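START domain-containing protein 10 (Homo sapiens, PDB 6SER) transfers phosphatidylcholine and phosphatidylethanolamine between membranes, preferring lipids with a palmitoyl or stearoyl chain at sn-1 and an unsaturated chain at sn-2. Local coordinates at residues 54-59 with 66-71; 83-88 with 220-225; 128-133 with 147-152; 102-107 with 242-247. All coordinates share one frame; numbering follows the deposited sequence.

Contact 1: 54-59 with 66-71; sequences VWVQAV and HKIKCR
Trp-55 turns its CG anti to its own carbonyl carbon (chi1 -67°), while Lys-69 sends CG anti to its backbone N (chi1 179°), and the two side chains meet over one surface of a beta hairpin of the START domain, whose strands 52-57 and 68-74 run antiparallel. The indole leans across the neighbouring strand: CE3 reaches Lys-69 CD at 3.8 Å, and the next ring carbon, CZ3, comes to 3.5 Å from Arg-71 CB, which lies at the ring edge near its plane. The Arg-71 side chain then runs beside the indole in the same direction, its guanidinium turned 85° from the ring. Lys-69 NZ is too far from the five-membered ring for more than a weak cation-pi attraction; it is hydrogen-bonded to Cys-37 O and has a cation-pi partner in Trp-43. Farther along this surface the Lys-67 side chain lies next to Gln-57, with CD 3.5 Å from Gln-57 OE1, before its NZ goes on to Glu-36 and Gln-168.

Trp-55 and Lys-69 form the hydrogen-bonded pair, with Trp-55 N to Lys-69 O at 2.8 Å and a return bond from Lys-69 N. Gln-57 N to Lys-67 O continues the ladder toward the turn. The other surface carries Val-54, Val-56, Ile-68 and Cys-70, and helix 197-227 covers it. There Val-56 and Ile-68 lie side by side, CG2 to CD1 at 3.9 Å, and Val-54 CG2 rests 3.7 Å from Cys-70 SG.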
# COMPACT_ATOMS: atom_id res chain seq x y z
N VAL A 54 15.17 6.21 3.18
CA VAL A 54 14.09 6.08 4.14
C VAL A 54 14.03 7.34 4.99
O VAL A 54 15.06 7.80 5.51
CB VAL A 54 14.28 4.83 5.03
CG1 VAL A 54 13.13 4.69 6.04
CG2 VAL A 54 14.40 3.58 4.18
N TRP A 55 12.83 7.92 5.11
CA TRP A 55 12.58 9.06 5.99
C TRP A 55 11.56 8.67 7.06
O TRP A 55 10.81 7.70 6.92
CB TRP A 55 12.03 10.27 5.22
CG TRP A 55 12.97 10.93 4.27
CD1 TRP A 55 13.72 12.06 4.49
CD2 TRP A 55 13.24 10.53 2.92
NE1 TRP A 55 14.44 12.37 3.36
CE2 TRP A 55 14.16 11.45 2.38
CE3 TRP A 55 12.79 9.49 2.12
CZ2 TRP A 55 14.65 11.36 1.09
CZ3 TRP A 55 13.27 9.39 0.83
CH2 TRP A 55 14.18 10.32 0.32
N VAL A 56 11.59 9.38 8.15
CA VAL A 56 10.69 9.16 9.23
C VAL A 56 10.12 10.51 9.60
O VAL A 56 10.81 11.47 9.53
CB VAL A 56 11.41 8.49 10.39
CG1 VAL A 56 10.50 8.33 11.56
CG2 VAL A 56 11.90 7.13 9.98
N GLN A 57 8.86 10.59 9.95
CA GLN A 57 8.26 11.90 10.28
C GLN A 57 8.93 12.50 11.51
O GLN A 57 8.98 11.88 12.54
CB GLN A 57 6.76 11.83 10.29
CG GLN A 57 6.22 12.52 9.05
CD GLN A 57 4.93 13.24 9.28
OE1 GLN A 57 4.17 12.88 10.15
NE2 GLN A 57 4.67 14.24 8.46
N ALA A 58 9.48 13.67 11.25
CA ALA A 58 10.32 14.45 12.16
C ALA A 58 9.43 14.94 13.26
O ALA A 58 8.86 16.00 13.12
CB ALA A 58 10.94 15.60 11.43
N VAL A 59 9.31 14.07 14.24
CA VAL A 59 8.61 14.27 15.52
C VAL A 59 9.41 13.46 16.53
O VAL A 59 9.37 13.80 17.70
CB VAL A 59 7.13 13.82 15.47
CG1 VAL A 59 6.30 14.67 14.53
CG2 VAL A 59 6.96 12.36 15.12
N HIS A 66 4.94 6.20 14.02
CA HIS A 66 5.48 7.17 13.08
C HIS A 66 5.12 6.81 11.64
O HIS A 66 5.09 5.63 11.28
CB HIS A 66 7.00 7.26 13.23
CG HIS A 66 7.44 7.77 14.56
ND1 HIS A 66 6.63 8.56 15.36
CD2 HIS A 66 8.60 7.60 15.25
CE1 HIS A 66 7.27 8.86 16.47
NE2 HIS A 66 8.46 8.29 16.43
N LYS A 67 4.83 7.83 10.85
CA LYS A 67 4.73 7.65 9.41
C LYS A 67 6.12 7.42 8.82
O LYS A 67 7.09 8.05 9.22
CB LYS A 67 4.08 8.88 8.77
CG LYS A 67 2.78 9.30 9.44
CD LYS A 67 2.12 10.47 8.72
CE LYS A 67 1.46 10.02 7.42
NZ LYS A 67 -0.03 10.19 7.44
N ILE A 68 6.20 6.49 7.87
CA ILE A 68 7.44 6.08 7.23
C ILE A 68 7.34 6.41 5.75
O ILE A 68 6.26 6.28 5.15
CB ILE A 68 7.71 4.57 7.44
CG1 ILE A 68 7.67 4.22 8.93
CG2 ILE A 68 9.05 4.15 6.83
CD1 ILE A 68 8.55 5.09 9.81
N LYS A 69 8.45 6.84 5.16
CA LYS A 69 8.51 7.16 3.74
C LYS A 69 9.75 6.50 3.15
O LYS A 69 10.84 6.59 3.72
CB LYS A 69 8.56 8.68 3.51
CG LYS A 69 8.66 9.06 2.05
CD LYS A 69 9.12 10.50 1.85
CE LYS A 69 8.14 11.48 2.45
NZ LYS A 69 8.52 12.86 2.06
N CYS A 70 9.59 5.81 2.02
CA CYS A 70 10.72 5.15 1.38
C CYS A 70 10.68 5.41 -0.11
O CYS A 70 9.68 5.13 -0.78
CB CYS A 70 10.72 3.64 1.68
SG CYS A 70 12.28 2.83 1.22
N ARG A 71 11.78 5.94 -0.64
CA ARG A 71 11.90 6.36 -2.03
C ARG A 71 12.94 5.49 -2.72
O ARG A 71 14.01 5.22 -2.15
CB ARG A 71 12.28 7.84 -2.10
CG ARG A 71 12.29 8.47 -3.47
CD ARG A 71 12.48 9.97 -3.35
NE ARG A 71 12.62 10.65 -4.64
CZ ARG A 71 13.74 10.67 -5.36
NH1 ARG A 71 14.82 10.03 -4.93
NH2 ARG A 71 13.78 11.32 -6.52

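Contact 2: 83-88 with 220-225; sequences YDVLHD and LKYPEW. With PO4 (phosphate ion), chain B.
The Tyr-222 hydroxyl donates to Asp-88, with OH 2.8 Å from OD1 and the anti lone pair of that oxygen as acceptor. OD1 lies in the plane of the phenol ring, at its edge, and the carboxylate is turned 81° from the ring. Val-85 covers one face: its CG2 is 4.1 Å from the ring centroid in a CH-pi contact and nearest to CG, at 3.7 Å. Asp-84 CB approaches Tyr-222 CE2 to 3.5 Å, the two side chains crossing at about a right angle.

In the next shell, Asp-88 OD2 caps the helix that follows by accepting from Tyr-91 N, which ties the carboxylate down through its second oxygen. Asp-84 is held by Trp-236 NE1 and by a salt bridge to Lys-234, while the Tyr-91 ring meets Tyr-222 edge-to-face. Trp-225, one turn on, brings CZ3 within 4.1 Å of Asp-88 OD1, and its NE1 donates to O1 of a phosphate ion at 3.1 Å, probably acquired from the crystallisation liquor and also bound by His-229. This is helix-to-helix packing in a START domain: the end of the long C-terminal helix 197-227 is joined to the junction of helices 79-87 and 89-95, where Asp-88 serves as N-cap.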
# COMPACT_ATOMS: atom_id res chain seq x y z
N TYR A 83 3.51 0.12 -12.00
CA TYR A 83 2.08 0.27 -11.73
C TYR A 83 1.35 -1.07 -11.81
O TYR A 83 0.55 -1.40 -10.92
CB TYR A 83 1.49 1.28 -12.72
CG TYR A 83 0.06 1.73 -12.46
CD1 TYR A 83 -0.30 2.34 -11.26
CD2 TYR A 83 -0.92 1.57 -13.44
CE1 TYR A 83 -1.61 2.77 -11.03
CE2 TYR A 83 -2.23 2.00 -13.22
CZ TYR A 83 -2.57 2.60 -12.02
OH TYR A 83 -3.87 3.01 -11.81
N ASP A 84 1.62 -1.85 -12.86
CA ASP A 84 1.02 -3.18 -12.98
C ASP A 84 1.33 -4.04 -11.77
O ASP A 84 0.46 -4.77 -11.27
CB ASP A 84 1.52 -3.88 -14.25
CG ASP A 84 0.95 -3.29 -15.52
OD1 ASP A 84 -0.06 -2.53 -15.45
OD2 ASP A 84 1.50 -3.59 -16.60
N VAL A 85 2.57 -3.98 -11.30
CA VAL A 85 3.00 -4.86 -10.21
C VAL A 85 2.29 -4.49 -8.91
O VAL A 85 1.84 -5.37 -8.17
CB VAL A 85 4.53 -4.78 -10.07
CG1 VAL A 85 5.00 -5.51 -8.82
CG2 VAL A 85 5.18 -5.34 -11.32
N LEU A 86 2.16 -3.20 -8.64
CA LEU A 86 1.40 -2.79 -7.46
C LEU A 86 -0.07 -3.20 -7.57
O LEU A 86 -0.68 -3.54 -6.55
CB LEU A 86 1.51 -1.28 -7.26
CG LEU A 86 2.90 -0.80 -6.81
CD1 LEU A 86 2.94 0.71 -6.62
CD2 LEU A 86 3.29 -1.52 -5.54
N HIS A 87 -0.63 -3.21 -8.77
CA HIS A 87 -2.05 -3.53 -8.93
C HIS A 87 -2.32 -5.03 -8.93
O HIS A 87 -3.41 -5.45 -8.54
CB HIS A 87 -2.58 -2.92 -10.23
CG HIS A 87 -3.24 -1.58 -10.06
ND1 HIS A 87 -4.40 -1.41 -9.34
CD2 HIS A 87 -2.90 -0.35 -10.53
CE1 HIS A 87 -4.75 -0.13 -9.38
NE2 HIS A 87 -3.86 0.53 -10.09
N ASP A 88 -1.35 -5.85 -9.36
CA ASP A 88 -1.61 -7.26 -9.69
C ASP A 88 -1.69 -8.09 -8.42
O ASP A 88 -0.69 -8.64 -7.95
CB ASP A 88 -0.52 -7.79 -10.61
CG ASP A 88 -0.91 -9.09 -11.29
OD1 ASP A 88 -0.69 -9.22 -12.51
OD2 ASP A 88 -1.45 -9.99 -10.61
N LEU A 220 11.30 -6.67 -12.63
CA LEU A 220 12.14 -7.20 -13.70
C LEU A 220 11.59 -8.52 -14.22
O LEU A 220 11.64 -8.79 -15.43
CB LEU A 220 13.58 -7.38 -13.22
CG LEU A 220 14.31 -6.14 -12.72
CD1 LEU A 220 15.67 -6.50 -12.16
CD2 LEU A 220 14.43 -5.11 -13.83
N LYS A 221 11.06 -9.35 -13.33
CA LYS A 221 10.50 -10.64 -13.72
C LYS A 221 9.05 -10.54 -14.18
O LYS A 221 8.51 -11.53 -14.68
CB LYS A 221 10.63 -11.63 -12.56
CG LYS A 221 12.08 -12.02 -12.24
CD LYS A 221 12.58 -13.11 -13.19
CE LYS A 221 14.09 -13.34 -13.07
NZ LYS A 221 14.86 -12.50 -14.05
N TYR A 222 8.42 -9.37 -14.05
CA TYR A 222 6.97 -9.30 -14.27
C TYR A 222 6.58 -9.52 -15.73
O TYR A 222 5.69 -10.34 -15.98
CB TYR A 222 6.41 -7.98 -13.73
CG TYR A 222 4.90 -7.91 -13.90
CD1 TYR A 222 4.06 -8.74 -13.18
CD2 TYR A 222 4.32 -7.01 -14.80
CE1 TYR A 222 2.69 -8.69 -13.33
CE2 TYR A 222 2.95 -6.95 -14.95
CZ TYR A 222 2.13 -7.79 -14.22
OH TYR A 222 0.77 -7.74 -14.37
N PRO A 223 7.17 -8.83 -16.72
CA PRO A 223 6.71 -9.03 -18.11
C PRO A 223 6.69 -10.49 -18.54
O PRO A 223 5.70 -10.94 -19.13
CB PRO A 223 7.71 -8.20 -18.93
CG PRO A 223 8.11 -7.09 -17.97
CD PRO A 223 8.23 -7.80 -16.65
N GLU A 224 7.74 -11.25 -18.21
CA GLU A 224 7.77 -12.67 -18.57
C GLU A 224 6.73 -13.47 -17.80
O GLU A 224 6.05 -14.33 -18.38
CB GLU A 224 9.17 -13.24 -18.31
CG GLU A 224 10.21 -12.79 -19.33
CD GLU A 224 11.62 -13.27 -18.98
OE1 GLU A 224 11.89 -13.49 -17.78
OE2 GLU A 224 12.44 -13.42 -19.91
N TRP A 225 6.58 -13.20 -16.50
CA TRP A 225 5.56 -13.90 -15.72
C TRP A 225 4.16 -13.58 -16.23
O TRP A 225 3.32 -14.47 -16.39
CB TRP A 225 5.70 -13.53 -14.24
CG TRP A 225 4.74 -14.27 -13.37
CD1 TRP A 225 4.97 -15.46 -12.72
CD2 TRP A 225 3.40 -13.89 -13.05
NE1 TRP A 225 3.85 -15.83 -12.01
CE2 TRP A 225 2.88 -14.88 -12.19
CE3 TRP A 225 2.60 -12.79 -13.39
CZ2 TRP A 225 1.58 -14.82 -11.68
CZ3 TRP A 225 1.31 -12.73 -12.88
CH2 TRP A 225 0.81 -13.74 -12.04
P PO4 B . 3.47 -19.75 -11.49
O1 PO4 B . 3.05 -18.55 -10.85
O2 PO4 B . 3.65 -20.76 -10.54
O3 PO4 B . 4.68 -19.49 -12.14
O4 PO4 B . 2.49 -20.18 -12.43

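Contact 3: 128-133 with 147-152; sequences RDVITL and NYSVKH
Leu-133 lies alongside Tyr-148, both side chains pointing the same way, so that CD1 of the leucine comes to 3.7 Å from the phenol OH and its CB stands over one face of the ring toward the rim. With CG between the backbone N and the carbonyl carbon (chi1 66°), the Tyr-148 ring is set beside this leucine. Its hydroxyl is hydrogen-bonded to Gln-23 O. The backbones of this pair are doubly bonded: Leu-133 N gives to Tyr-148 O at 2.8 Å, and Tyr-148 N returns a bond to Leu-133 O.

Ile-131 meets Val-150 at an oblique angle, CG2 to CG1 at 3.9 Å, and Ile-131 O accepts from Val-150 N at 2.8 Å. The segments belong to the hairpin of strands 127-139 and 142-151 in the curved beta-sheet of the START domain. The N-to-C directions of the two short strands make 110°, far from the 180° of a straight antiparallel pair. The last bridge of the ladder within these segments is Thr-132 with Ser-149, a non-hydrogen-bonded pair whose CA atoms are just 4.0 Å apart while their side chains diverge.

Water 1 bridges the strands, accepting from Ile-131 N and hydrogen-bonded to Ser-149 OG at 2.7 Å. That hydroxyl is also bonded to Ser-166 N on strand 161-175, which pairs with both strands of the hairpin. Asn-147 OD1 touches Thr-132 CG2 at 3.5 Å and is hydrogen-bonded to Ser-166 OG; on the other side of its amide, ND2 donates to a bound triethylene glycol.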
# COMPACT_ATOMS: atom_id res chain seq x y z
N ARG A 128 -1.22 -11.39 10.74
CA ARG A 128 -2.02 -10.16 10.68
C ARG A 128 -2.84 -10.09 9.40
O ARG A 128 -2.48 -10.67 8.49
CB ARG A 128 -1.08 -8.97 10.75
CG ARG A 128 -0.97 -8.40 12.14
CD ARG A 128 0.36 -8.59 12.78
NE ARG A 128 0.24 -7.94 14.04
CZ ARG A 128 0.66 -8.42 15.17
NH1 ARG A 128 1.31 -9.54 15.21
NH2 ARG A 128 0.43 -7.75 16.23
N ASP A 129 -3.90 -9.33 9.43
CA ASP A 129 -4.77 -9.10 8.26
C ASP A 129 -5.30 -7.67 8.28
O ASP A 129 -5.40 -7.12 9.29
CB ASP A 129 -5.83 -10.18 8.09
CG ASP A 129 -6.93 -10.27 9.12
OD1 ASP A 129 -6.85 -9.64 10.12
OD2 ASP A 129 -7.80 -10.98 8.88
N VAL A 130 -5.63 -7.18 7.13
CA VAL A 130 -6.19 -5.84 6.91
C VAL A 130 -7.30 -5.89 5.89
O VAL A 130 -7.27 -6.66 5.02
CB VAL A 130 -5.14 -4.83 6.46
CG1 VAL A 130 -4.25 -4.41 7.58
CG2 VAL A 130 -4.33 -5.29 5.29
N ILE A 131 -8.28 -5.05 6.12
CA ILE A 131 -9.32 -4.76 5.15
C ILE A 131 -9.15 -3.29 4.80
O ILE A 131 -9.21 -2.44 5.69
CB ILE A 131 -10.73 -5.00 5.72
CG1 ILE A 131 -10.86 -6.42 6.29
CG2 ILE A 131 -11.80 -4.71 4.70
CD1 ILE A 131 -11.07 -7.44 5.25
N THR A 132 -8.94 -2.98 3.52
CA THR A 132 -8.62 -1.62 3.11
C THR A 132 -9.49 -1.16 1.95
O THR A 132 -9.89 -1.96 1.10
CB THR A 132 -7.14 -1.48 2.71
OG1 THR A 132 -6.83 -2.44 1.70
CG2 THR A 132 -6.22 -1.70 3.90
N LEU A 133 -9.79 0.13 1.93
CA LEU A 133 -10.33 0.78 0.75
C LEU A 133 -9.16 1.33 -0.06
O LEU A 133 -8.37 2.13 0.45
CB LEU A 133 -11.32 1.88 1.13
CG LEU A 133 -12.13 2.57 0.02
CD1 LEU A 133 -13.28 3.32 0.66
CD2 LEU A 133 -11.31 3.55 -0.81
N ASN A 147 -4.50 3.64 0.02
CA ASN A 147 -5.46 2.82 0.74
C ASN A 147 -5.47 3.22 2.21
O ASN A 147 -4.54 3.88 2.69
CB ASN A 147 -5.18 1.32 0.55
CG ASN A 147 -4.08 0.79 1.46
OD1 ASN A 147 -4.17 0.89 2.68
ND2 ASN A 147 -3.07 0.17 0.87
N TYR A 148 -6.54 2.84 2.91
CA TYR A 148 -6.65 2.97 4.35
C TYR A 148 -7.67 1.94 4.83
O TYR A 148 -8.52 1.50 4.05
CB TYR A 148 -7.06 4.39 4.78
CG TYR A 148 -8.45 4.79 4.34
CD1 TYR A 148 -9.54 4.60 5.18
CD2 TYR A 148 -8.68 5.34 3.08
CE1 TYR A 148 -10.82 4.95 4.80
CE2 TYR A 148 -9.96 5.70 2.68
CZ TYR A 148 -11.03 5.50 3.55
OH TYR A 148 -12.32 5.83 3.19
N SER A 149 -7.57 1.54 6.10
CA SER A 149 -8.36 0.42 6.58
C SER A 149 -9.83 0.80 6.71
O SER A 149 -10.19 1.97 6.90
CB SER A 149 -7.85 -0.08 7.94
OG SER A 149 -6.77 -0.97 7.78
N VAL A 150 -10.69 -0.20 6.61
CA VAL A 150 -12.12 -0.01 6.64
C VAL A 150 -12.74 -1.28 7.22
O VAL A 150 -12.07 -2.31 7.35
CB VAL A 150 -12.66 0.30 5.22
CG1 VAL A 150 -12.91 -0.99 4.43
CG2 VAL A 150 -13.90 1.14 5.29
N LYS A 151 -14.01 -1.21 7.59
CA LYS A 151 -14.71 -2.37 8.13
C LYS A 151 -15.76 -2.84 7.13
O LYS A 151 -16.55 -2.04 6.63
CB LYS A 151 -15.36 -2.06 9.48
CG LYS A 151 -14.34 -1.73 10.56
CD LYS A 151 -15.03 -1.31 11.86
CE LYS A 151 -14.86 -2.33 12.95
NZ LYS A 151 -15.05 -1.70 14.30
N HIS A 152 -15.73 -4.14 6.83
CA HIS A 152 -16.70 -4.76 5.95
C HIS A 152 -17.47 -5.80 6.74
O HIS A 152 -16.85 -6.73 7.29
CB HIS A 152 -15.99 -5.39 4.75
CG HIS A 152 -16.93 -5.93 3.72
ND1 HIS A 152 -17.83 -6.94 3.98
CD2 HIS A 152 -17.09 -5.62 2.41
CE1 HIS A 152 -18.52 -7.21 2.89
NE2 HIS A 152 -18.08 -6.43 1.92
O HOH W 1 -7.76 -3.32 8.61

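Contact 4: 102-107 with 242-247; sequences TFDIAR and SPLPSL
Arg-107 forms a single backbone bridge to Ser-246, its N donating to Pro-245 O at 2.8 Å and its O accepting from Leu-247 N at 2.9 Å, so that the irregular segment 242-247 is tied to the strand through both polar backbone atoms of one residue. Leu-247 packs its CG against Ala-106 CB at 3.5 Å, and the ring of Pro-245 places CG 3.6 Å from Ile-105 O. Leu-244 crosses Asp-104 at about a right angle, both its methyls lying against CB of the aspartate, with CD1 the nearer at 3.6 Å; the Asp-104 carboxylate itself is paired with Arg-134.

The bend of the Arg-107 chain at chi3 (48°) sets NE where it can reach Ser-242 OG. The two make a weak hydrogen bond of 3.4 Å, with OG at the guanidinium edge. The same OG accepts from Leu-244 N at 3.3 Å, closing an ST turn, so one hydroxyl oxygen serves both the fold of the loop and the arginine.

Ile-105 and Ala-106 both face Val-114 of strand 112-119 in a classic beta bulge, directly before the bridged residue. The loop runs past strand 99-109 on its way from helix 197-227 to strand 253-254, with helix 89-95 touching Asp-104 through Ile-89, and Leu-247 packing on Leu-252 just ahead of strand 253-254.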
# COMPACT_ATOMS: atom_id res chain seq x y z
N THR A 102 -4.55 -12.83 -0.24
CA THR A 102 -4.89 -11.46 -0.64
C THR A 102 -5.82 -11.52 -1.84
O THR A 102 -5.58 -12.28 -2.78
CB THR A 102 -3.63 -10.63 -0.96
OG1 THR A 102 -4.02 -9.29 -1.30
CG2 THR A 102 -2.83 -11.23 -2.14
N PHE A 103 -6.88 -10.71 -1.81
CA PHE A 103 -7.87 -10.69 -2.88
C PHE A 103 -8.74 -9.47 -2.70
O PHE A 103 -8.91 -8.97 -1.58
CB PHE A 103 -8.73 -11.96 -2.86
CG PHE A 103 -9.34 -12.26 -1.52
CD1 PHE A 103 -10.55 -11.70 -1.15
CD2 PHE A 103 -8.69 -13.10 -0.63
CE1 PHE A 103 -11.11 -11.98 0.11
CE2 PHE A 103 -9.24 -13.40 0.61
CZ PHE A 103 -10.45 -12.83 0.98
N ASP A 104 -9.31 -8.99 -3.80
CA ASP A 104 -10.29 -7.92 -3.71
C ASP A 104 -11.63 -8.50 -3.31
O ASP A 104 -11.95 -9.65 -3.61
CB ASP A 104 -10.41 -7.17 -5.03
CG ASP A 104 -9.25 -6.22 -5.27
OD1 ASP A 104 -8.59 -5.83 -4.28
OD2 ASP A 104 -9.01 -5.85 -6.44
N ILE A 105 -12.43 -7.68 -2.64
CA ILE A 105 -13.73 -8.08 -2.11
C ILE A 105 -14.86 -7.53 -2.96
O ILE A 105 -15.80 -8.24 -3.31
CB ILE A 105 -13.86 -7.64 -0.64
CG1 ILE A 105 -12.85 -8.39 0.23
CG2 ILE A 105 -15.31 -7.80 -0.15
CD1 ILE A 105 -12.77 -7.88 1.66
N ALA A 106 -14.79 -6.24 -3.28
CA ALA A 106 -15.86 -5.59 -4.01
C ALA A 106 -15.33 -4.29 -4.57
O ALA A 106 -14.30 -3.77 -4.14
CB ALA A 106 -17.08 -5.34 -3.11
N ARG A 107 -16.07 -3.77 -5.53
CA ARG A 107 -15.73 -2.52 -6.19
C ARG A 107 -16.68 -1.43 -5.70
O ARG A 107 -17.86 -1.68 -5.45
CB ARG A 107 -15.81 -2.70 -7.71
CG ARG A 107 -16.07 -1.43 -8.48
CD ARG A 107 -15.45 -1.49 -9.87
NE ARG A 107 -15.76 -2.72 -10.59
CZ ARG A 107 -16.90 -2.96 -11.23
NH1 ARG A 107 -17.87 -2.06 -11.22
NH2 ARG A 107 -17.08 -4.11 -11.86
N SER A 242 -13.34 -6.11 -14.82
CA SER A 242 -13.40 -6.44 -13.39
C SER A 242 -14.46 -7.49 -13.08
O SER A 242 -15.63 -7.29 -13.42
CB SER A 242 -13.67 -5.20 -12.56
OG SER A 242 -13.95 -5.58 -11.22
N PRO A 243 -14.11 -8.59 -12.42
CA PRO A 243 -15.11 -9.61 -12.10
C PRO A 243 -15.75 -9.41 -10.74
O PRO A 243 -16.37 -10.33 -10.19
CB PRO A 243 -14.30 -10.91 -12.12
CG PRO A 243 -12.95 -10.49 -11.68
CD PRO A 243 -12.74 -9.06 -12.14
N LEU A 244 -15.62 -8.19 -10.19
CA LEU A 244 -15.98 -7.98 -8.79
C LEU A 244 -17.42 -7.48 -8.64
O LEU A 244 -17.91 -6.70 -9.47
CB LEU A 244 -15.02 -6.98 -8.16
CG LEU A 244 -13.56 -7.42 -7.96
CD1 LEU A 244 -12.70 -6.20 -7.61
CD2 LEU A 244 -13.44 -8.50 -6.87
N PRO A 245 -18.11 -7.89 -7.58
CA PRO A 245 -19.39 -7.27 -7.26
C PRO A 245 -19.18 -5.84 -6.79
O PRO A 245 -18.07 -5.42 -6.46
CB PRO A 245 -19.94 -8.15 -6.14
CG PRO A 245 -18.69 -8.59 -5.41
CD PRO A 245 -17.66 -8.80 -6.51
N SER A 246 -20.27 -5.08 -6.75
CA SER A 246 -20.24 -3.69 -6.36
C SER A 246 -20.80 -3.51 -4.95
O SER A 246 -21.59 -4.32 -4.47
CB SER A 246 -21.02 -2.82 -7.34
OG SER A 246 -20.39 -2.80 -8.62
N LEU A 247 -20.38 -2.42 -4.30
CA LEU A 247 -20.75 -2.09 -2.93
C LEU A 247 -21.19 -0.63 -2.85
O LEU A 247 -20.63 0.24 -3.53
CB LEU A 247 -19.56 -2.26 -1.97
CG LEU A 247 -19.31 -3.49 -1.12
CD1 LEU A 247 -18.25 -3.15 -0.08
CD2 LEU A 247 -20.58 -3.99 -0.46

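In the fold
Contacts 1, 3 and 4 all reach the same curved sheet, whereas contact 2 joins helices. Contacts 3 and 4 touch: His-152 CD2 lies 3.7 Å from Leu-247 CD1, and Ile-131 CD1 is 4.0 Å from Ile-105 CD1. Contact 1 lies on the opposite side of the chain's centre from contact 4, about 32 Å away between centres. Contact 2 comes within about 6 Å of contact 4 at the nearest atoms, without touching. Glycol molecules, probably from the crystallisation liquor, lie near Ile-68 of contact 1, Asn-147 of contact 3 and Asp-104 and Leu-244 of contact 4; such molecules often mark pockets, and these may trace parts of the lipid cavity known in START domains.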